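Local coordinates for protein endopolygalacturonase (Chondrostereum purpureum, PDB 1KCC) that probably hydrolyses the alpha-1,4 bonds between galacturonic acid units inside polygalacturonan chains, as a right-handed parallel beta-helix enzyme of glycosyl hydrolase family 28, at residues His150-Phe155 / Lys170-Cys175; Gly154-Ala159 / Ala177-Asn182. All blocks are in the same frame, centred on the assembly; numbering follows the deposited sequence.

Contact 1: His150-Phe155 / Lys170-Cys175. With GTR (beta-D-galactopyranuronic acid), chain B.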
loop_
_atom_site.group_PDB
_atom_site.type_symbol
_atom_site.label_atom_id
_atom_site.label_comp_id
_atom_site.label_asym_id
_atom_site.label_seq_id
_atom_site.Cartn_x
_atom_site.Cartn_y
_atom_site.Cartn_z
ATOM N N HIS A 150 -3.732 1.897 -13.868
ATOM C CA HIS A 150 -3.611 3.157 -13.132
ATOM C C HIS A 150 -4.322 2.987 -11.796
ATOM O O HIS A 150 -5.314 2.237 -11.684
ATOM C CB HIS A 150 -4.165 4.290 -13.963
ATOM C CG HIS A 150 -3.668 5.628 -13.460
ATOM N ND1 HIS A 150 -2.388 6.068 -13.672
ATOM C CD2 HIS A 150 -4.314 6.594 -12.759
ATOM C CE1 HIS A 150 -2.213 7.264 -13.115
ATOM N NE2 HIS A 150 -3.390 7.616 -12.556
ATOM N N ASN A 151 -3.852 3.679 -10.769
ATOM C CA ASN A 151 -4.440 3.558 -9.426
ATOM C C ASN A 151 -4.429 2.089 -8.943
ATOM O O ASN A 151 -5.276 1.689 -8.144
ATOM C CB ASN A 151 -5.862 4.122 -9.326
ATOM C CG ASN A 151 -5.882 5.611 -9.614
ATOM O OD1 ASN A 151 -6.541 6.046 -10.573
ATOM N ND2 ASN A 151 -5.189 6.419 -8.813
ATOM N N THR A 152 -3.391 1.362 -9.363
ATOM C CA THR A 152 -3.254 -0.073 -9.002
ATOM C C THR A 152 -2.441 -0.266 -7.720
ATOM O O THR A 152 -1.529 -1.083 -7.665
ATOM C CB THR A 152 -2.661 -0.828 -10.192
ATOM O OG1 THR A 152 -1.572 -0.020 -10.699
ATOM C CG2 THR A 152 -3.706 -1.066 -11.286
ATOM N N ASP A 153 -2.860 0.462 -6.666
ATOM C CA ASP A 153 -2.127 0.384 -5.402
ATOM C C ASP A 153 -1.985 -1.075 -4.949
ATOM O O ASP A 153 -2.912 -1.859 -5.034
ATOM C CB ASP A 153 -2.921 1.085 -4.289
ATOM C CG ASP A 153 -3.255 2.537 -4.498
ATOM O OD1 ASP A 153 -3.293 2.988 -5.658
ATOM O OD2 ASP A 153 -3.511 3.237 -3.488
ATOM N N GLY A 154 -0.812 -1.410 -4.387
ATOM C CA GLY A 154 -0.645 -2.755 -3.874
ATOM C C GLY A 154 -1.469 -3.003 -2.621
ATOM O O GLY A 154 -2.351 -3.868 -2.582
ATOM N N PHE A 155 -1.168 -2.201 -1.581
ATOM C CA PHE A 155 -1.804 -2.301 -0.288
ATOM C C PHE A 155 -2.246 -0.906 0.164
ATOM O O PHE A 155 -1.408 -0.017 0.227
ATOM C CB PHE A 155 -0.850 -2.835 0.791
ATOM C CG PHE A 155 -0.239 -4.161 0.429
ATOM C CD1 PHE A 155 -0.901 -5.357 0.790
ATOM C CD2 PHE A 155 0.965 -4.261 -0.238
ATOM C CE1 PHE A 155 -0.316 -6.580 0.447
ATOM C CE2 PHE A 155 1.517 -5.465 -0.584
ATOM C CZ PHE A 155 0.879 -6.657 -0.251
ATOM N N LYS A 170 4.190 -5.215 -8.273
ATOM C CA LYS A 170 4.520 -4.704 -9.618
ATOM C C LYS A 170 3.279 -3.982 -10.101
ATOM O O LYS A 170 2.253 -4.619 -10.364
ATOM C CB LYS A 170 4.832 -5.875 -10.571
ATOM C CG LYS A 170 6.010 -6.720 -10.070
ATOM C CD LYS A 170 6.232 -7.923 -10.976
ATOM C CE LYS A 170 7.448 -8.738 -10.541
ATOM N NZ LYS A 170 7.396 -10.102 -11.287
ATOM N N ASN A 171 3.325 -2.654 -10.165
ATOM C CA ASN A 171 2.081 -1.928 -10.365
ATOM C C ASN A 171 2.360 -0.549 -10.963
ATOM O O ASN A 171 3.438 -0.296 -11.537
ATOM C CB ASN A 171 1.248 -1.850 -9.086
ATOM C CG ASN A 171 1.911 -0.930 -8.063
ATOM O OD1 ASN A 171 3.098 -0.560 -8.229
ATOM N ND2 ASN A 171 1.158 -0.526 -7.061
ATOM N N GLN A 172 1.349 0.335 -10.858
ATOM C CA GLN A 172 1.370 1.678 -11.477
ATOM C C GLN A 172 0.996 2.759 -10.509
ATOM O O GLN A 172 0.754 3.896 -10.928
ATOM C CB GLN A 172 0.477 1.763 -12.716
ATOM C CG GLN A 172 0.857 0.799 -13.859
ATOM C CD GLN A 172 0.396 -0.622 -13.588
ATOM O OE1 GLN A 172 -0.744 -0.877 -13.123
ATOM N NE2 GLN A 172 1.241 -1.587 -13.936
ATOM N N ASP A 173 0.920 2.456 -9.191
ATOM C CA ASP A 173 0.639 3.506 -8.214
ATOM C C ASP A 173 1.355 3.112 -6.926
ATOM O O ASP A 173 2.336 2.329 -6.967
ATOM C CB ASP A 173 -0.878 3.738 -8.026
ATOM C CG ASP A 173 -1.203 5.164 -7.532
ATOM O OD1 ASP A 173 -1.670 5.989 -8.342
ATOM O OD2 ASP A 173 -0.987 5.458 -6.345
ATOM N N ASP A 174 0.969 3.663 -5.784
ATOM C CA ASP A 174 1.681 3.381 -4.542
ATOM C C ASP A 174 1.840 1.882 -4.336
ATOM O O ASP A 174 0.875 1.111 -4.476
ATOM C CB ASP A 174 0.941 4.007 -3.346
ATOM C CG ASP A 174 1.085 5.533 -3.354
ATOM O OD1 ASP A 174 2.209 6.013 -3.635
ATOM O OD2 ASP A 174 0.096 6.207 -2.979
ATOM N N CYS A 175 3.016 1.462 -3.947
ATOM C CA CYS A 175 3.208 0.076 -3.544
ATOM C C CYS A 175 2.375 -0.240 -2.297
ATOM O O CYS A 175 1.689 -1.255 -2.198
ATOM C CB CYS A 175 4.721 -0.108 -3.368
ATOM S SG CYS A 175 5.250 -1.732 -2.918
HETATM C C1 GTR B . -1.414 9.914 -9.948
HETATM C C2 GTR B . -2.835 9.397 -9.798
HETATM C C3 GTR B . -3.431 9.930 -8.595
HETATM C C4 GTR B . -2.605 9.572 -7.323
HETATM C C5 GTR B . -1.174 10.064 -7.614
HETATM C C6 GTR B . -0.238 9.669 -6.489
HETATM O O1 GTR B . -0.805 9.398 -11.093
HETATM O O2 GTR B . -3.591 9.780 -10.965
HETATM O O3 GTR B . -4.801 9.366 -8.434
HETATM O O4 GTR B . -2.658 8.158 -7.084
HETATM O O5 GTR B . -0.644 9.490 -8.830
HETATM O O6A GTR B . 0.665 8.816 -6.629
HETATM O O6B GTR B . -0.430 10.276 -5.429
HETATM O O HOH W 1 -2.534 5.797 -3.153
#
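T152 OG1 is gripped twice by Q172. The hydroxyl donates to Q172 OE1 at 2.7 Å and accepts from Q172 N at 2.9 Å. Q172 bends at its second torsion (chi2 78°), which folds its amide back to T152. Its NE2 bonds to D144 OD1 and D140 O, which fixes how the amide is turned. N171 ND2 donates to T152 O at 2.8 Å, from above the carbonyl plane. The same nitrogen bonds to D174 O, which also takes G154 N at 3.0 Å, so two donors hold it. D153 and D173 lie side by side, their carboxylates nearly parallel, 18° apart. D153 OD1 and D173 OD2, two acceptors, stand 3.4 Å apart. D173 OD2 is backed by D174 N, and a water bridges D153 OD2 and D174 OD2. D174 is also held by S198 and by salt bridges to R226 and K228. The galacturonate is met by both loops: its O4 donates to D173 OD1 (2.7 Å), while H150 NE2 and N151 ND2 hold O2 and O3. T90 N bonds to N151 OD1. N91, H195, R226, K228 and Y262 complete this site. The loops lead into neighbouring parallel strands, 155-158 and 176-179, of the beta-helix.

Contact 2: Gly154-Ala159 / Ala177-Asn182. With NA (sodium ion), chain F; NAG (2-acetamido-2-deoxy-beta-D-glucopyranose), chain D.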
loop_
_atom_site.group_PDB
_atom_site.type_symbol
_atom_site.label_atom_id
_atom_site.label_comp_id
_atom_site.label_asym_id
_atom_site.label_seq_id
_atom_site.Cartn_x
_atom_site.Cartn_y
_atom_site.Cartn_z
ATOM N N GLY A 154 -0.812 -1.410 -4.387
ATOM C CA GLY A 154 -0.645 -2.755 -3.874
ATOM C C GLY A 154 -1.469 -3.003 -2.621
ATOM O O GLY A 154 -2.351 -3.868 -2.582
ATOM N N PHE A 155 -1.168 -2.201 -1.581
ATOM C CA PHE A 155 -1.804 -2.301 -0.288
ATOM C C PHE A 155 -2.246 -0.906 0.164
ATOM O O PHE A 155 -1.408 -0.017 0.227
ATOM C CB PHE A 155 -0.850 -2.835 0.791
ATOM C CG PHE A 155 -0.239 -4.161 0.429
ATOM C CD1 PHE A 155 -0.901 -5.357 0.790
ATOM C CD2 PHE A 155 0.965 -4.261 -0.238
ATOM C CE1 PHE A 155 -0.316 -6.580 0.447
ATOM C CE2 PHE A 155 1.517 -5.465 -0.584
ATOM C CZ PHE A 155 0.879 -6.657 -0.251
ATOM N N ASP A 156 -3.543 -0.753 0.438
ATOM C CA ASP A 156 -4.065 0.478 1.043
ATOM C C ASP A 156 -4.446 0.160 2.467
ATOM O O ASP A 156 -5.301 -0.737 2.706
ATOM C CB ASP A 156 -5.278 0.947 0.252
ATOM C CG ASP A 156 -4.930 1.432 -1.132
ATOM O OD1 ASP A 156 -3.863 2.133 -1.236
ATOM O OD2 ASP A 156 -5.683 1.226 -2.079
ATOM N N VAL A 157 -3.824 0.828 3.432
ATOM C CA VAL A 157 -3.977 0.451 4.838
ATOM C C VAL A 157 -4.642 1.563 5.634
ATOM O O VAL A 157 -4.104 2.671 5.723
ATOM C CB VAL A 157 -2.590 0.105 5.474
ATOM C CG1 VAL A 157 -2.791 -0.305 6.929
ATOM C CG2 VAL A 157 -1.883 -0.987 4.682
ATOM N N SER A 158 -5.785 1.212 6.241
ATOM C CA SER A 158 -6.436 2.070 7.232
ATOM C C SER A 158 -6.757 1.127 8.382
ATOM O O SER A 158 -7.820 0.472 8.434
ATOM C CB SER A 158 -7.696 2.736 6.725
ATOM O OG SER A 158 -7.333 3.730 5.730
ATOM N N ALA A 159 -5.795 0.998 9.307
ATOM C CA ALA A 159 -5.883 -0.062 10.300
ATOM C C ALA A 159 -4.778 0.118 11.324
ATOM O O ALA A 159 -3.727 0.700 11.027
ATOM C CB ALA A 159 -5.662 -1.399 9.617
ATOM N N ALA A 177 0.027 2.436 0.434
ATOM C CA ALA A 177 -0.399 3.760 0.925
ATOM C C ALA A 177 -0.979 3.528 2.314
ATOM O O ALA A 177 -1.981 2.812 2.479
ATOM C CB ALA A 177 -1.440 4.378 0.004
ATOM N N ILE A 178 -0.339 4.124 3.321
ATOM C CA ILE A 178 -0.804 4.027 4.708
ATOM C C ILE A 178 -1.622 5.291 4.942
ATOM O O ILE A 178 -1.062 6.398 5.022
ATOM C CB ILE A 178 0.378 3.931 5.693
ATOM C CG1 ILE A 178 1.214 2.693 5.370
ATOM C CG2 ILE A 178 -0.176 3.959 7.096
ATOM C CD1 ILE A 178 2.545 2.642 6.127
ATOM N N ASN A 179 -2.941 5.113 5.060
ATOM C CA ASN A 179 -3.850 6.245 5.128
ATOM C C ASN A 179 -4.352 6.582 6.526
ATOM O O ASN A 179 -4.793 7.706 6.751
ATOM C CB ASN A 179 -5.033 5.963 4.200
ATOM C CG ASN A 179 -4.645 5.899 2.739
ATOM O OD1 ASN A 179 -5.012 4.925 2.012
ATOM N ND2 ASN A 179 -3.942 6.899 2.341
ATOM N N ASP A 180 -4.299 5.623 7.468
ATOM C CA ASP A 180 -4.781 5.841 8.826
ATOM C C ASP A 180 -4.282 4.683 9.660
ATOM O O ASP A 180 -4.219 3.546 9.147
ATOM C CB ASP A 180 -6.321 5.888 8.833
ATOM C CG ASP A 180 -6.942 6.429 10.083
ATOM O OD1 ASP A 180 -6.394 7.296 10.751
ATOM O OD2 ASP A 180 -8.114 6.016 10.366
ATOM N N GLY A 181 -4.002 4.952 10.925
ATOM C CA GLY A 181 -3.702 3.875 11.867
ATOM C C GLY A 181 -2.374 4.000 12.557
ATOM O O GLY A 181 -1.492 4.791 12.198
ATOM N N ASN A 182 -2.273 3.190 13.636
ATOM C CA ASN A 182 -1.111 3.140 14.489
ATOM C C ASN A 182 -0.455 1.759 14.419
ATOM O O ASN A 182 -1.165 0.749 14.389
ATOM C CB ASN A 182 -1.520 3.400 15.969
ATOM C CG ASN A 182 -0.319 3.414 16.890
ATOM O OD1 ASN A 182 0.525 4.325 16.835
ATOM N ND2 ASN A 182 -0.220 2.442 17.783
HETATM NA NA NA F . -7.103 2.680 2.937
HETATM C C1 NAG D . -4.337 -2.574 18.145
HETATM C C2 NAG D . -3.549 -3.043 19.410
HETATM C C3 NAG D . -4.318 -2.399 20.597
HETATM C C4 NAG D . -4.299 -0.879 20.418
HETATM C C5 NAG D . -4.683 -0.315 19.040
HETATM C C6 NAG D . -3.883 0.987 18.814
HETATM C C7 NAG D . -2.739 -5.447 19.380
HETATM C C8 NAG D . -3.180 -6.801 19.602
HETATM N N2 NAG D . -3.689 -4.482 19.589
HETATM O O3 NAG D . -3.524 -2.653 21.799
HETATM O O4 NAG D . -5.029 -0.281 21.541
HETATM O O5 NAG D . -4.116 -1.178 18.008
HETATM O O6 NAG D . -2.616 0.602 18.224
HETATM O O7 NAG D . -1.613 -5.228 19.020
#
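Strands 155-158 and 176-179 run parallel in neighbouring turns of the beta-helix, their axes 4.8 Å apart at closest and 17° off parallel over the short segments. A177 N donates to F155 O at 2.8 Å, and V157 N returns to A177 O. N179 N then meets V157 O at 2.8 Å. That oxygen also takes a weak bond from D180 N, because a beta bulge shifts the register by one after V157 and I178. A159 N to D180 O closes the set at 3.0 Å. D156, S158, A177 and D180 share one face. There D156 OD1 lies 3.5 Å from A177 CB, and S158 OG rests against the CB atoms of N179 and D180. S158 OG is anti to its carbonyl carbon (chi1 -70°), and from there it binds the sodium ion at 3.0 Å. N179 OD1 approaches the same ion at 3.2 Å. V157 and I178 turn to the other face and pack on I184 of strand 184-187 in the interior. At G181 the positive phi (123°) suits glycine, and its CA passes 3.3 Å from A159 O. The chemistry is thus divided: hydrophobic inside, and outside a polar face whose sodium ion sits against oxygens from both strands.

How the contacts relate
The centres of contacts 1 and 2 lie 13 Å apart, and the two contacts share G154 and F155. Along the chain the first segments run on from 150-155 to 154-159. Strand 162-170 then crosses another face of the helix. Segments 170-175 and 177-182 follow. Both contacts therefore join the same two successive turns. Contact 1 joins the loops that enter strands 155-158 and 176-179, and contact 2 joins the strands themselves. These strands are neighbours in an 11-strand parallel sheet of the beta-helix. D153 OD2 packs on A177 CB (4.2 Å) where the contacts meet. The regular strand pairing thus continues directly into the loops that carry the galacturonate-binding residues N151 and D173.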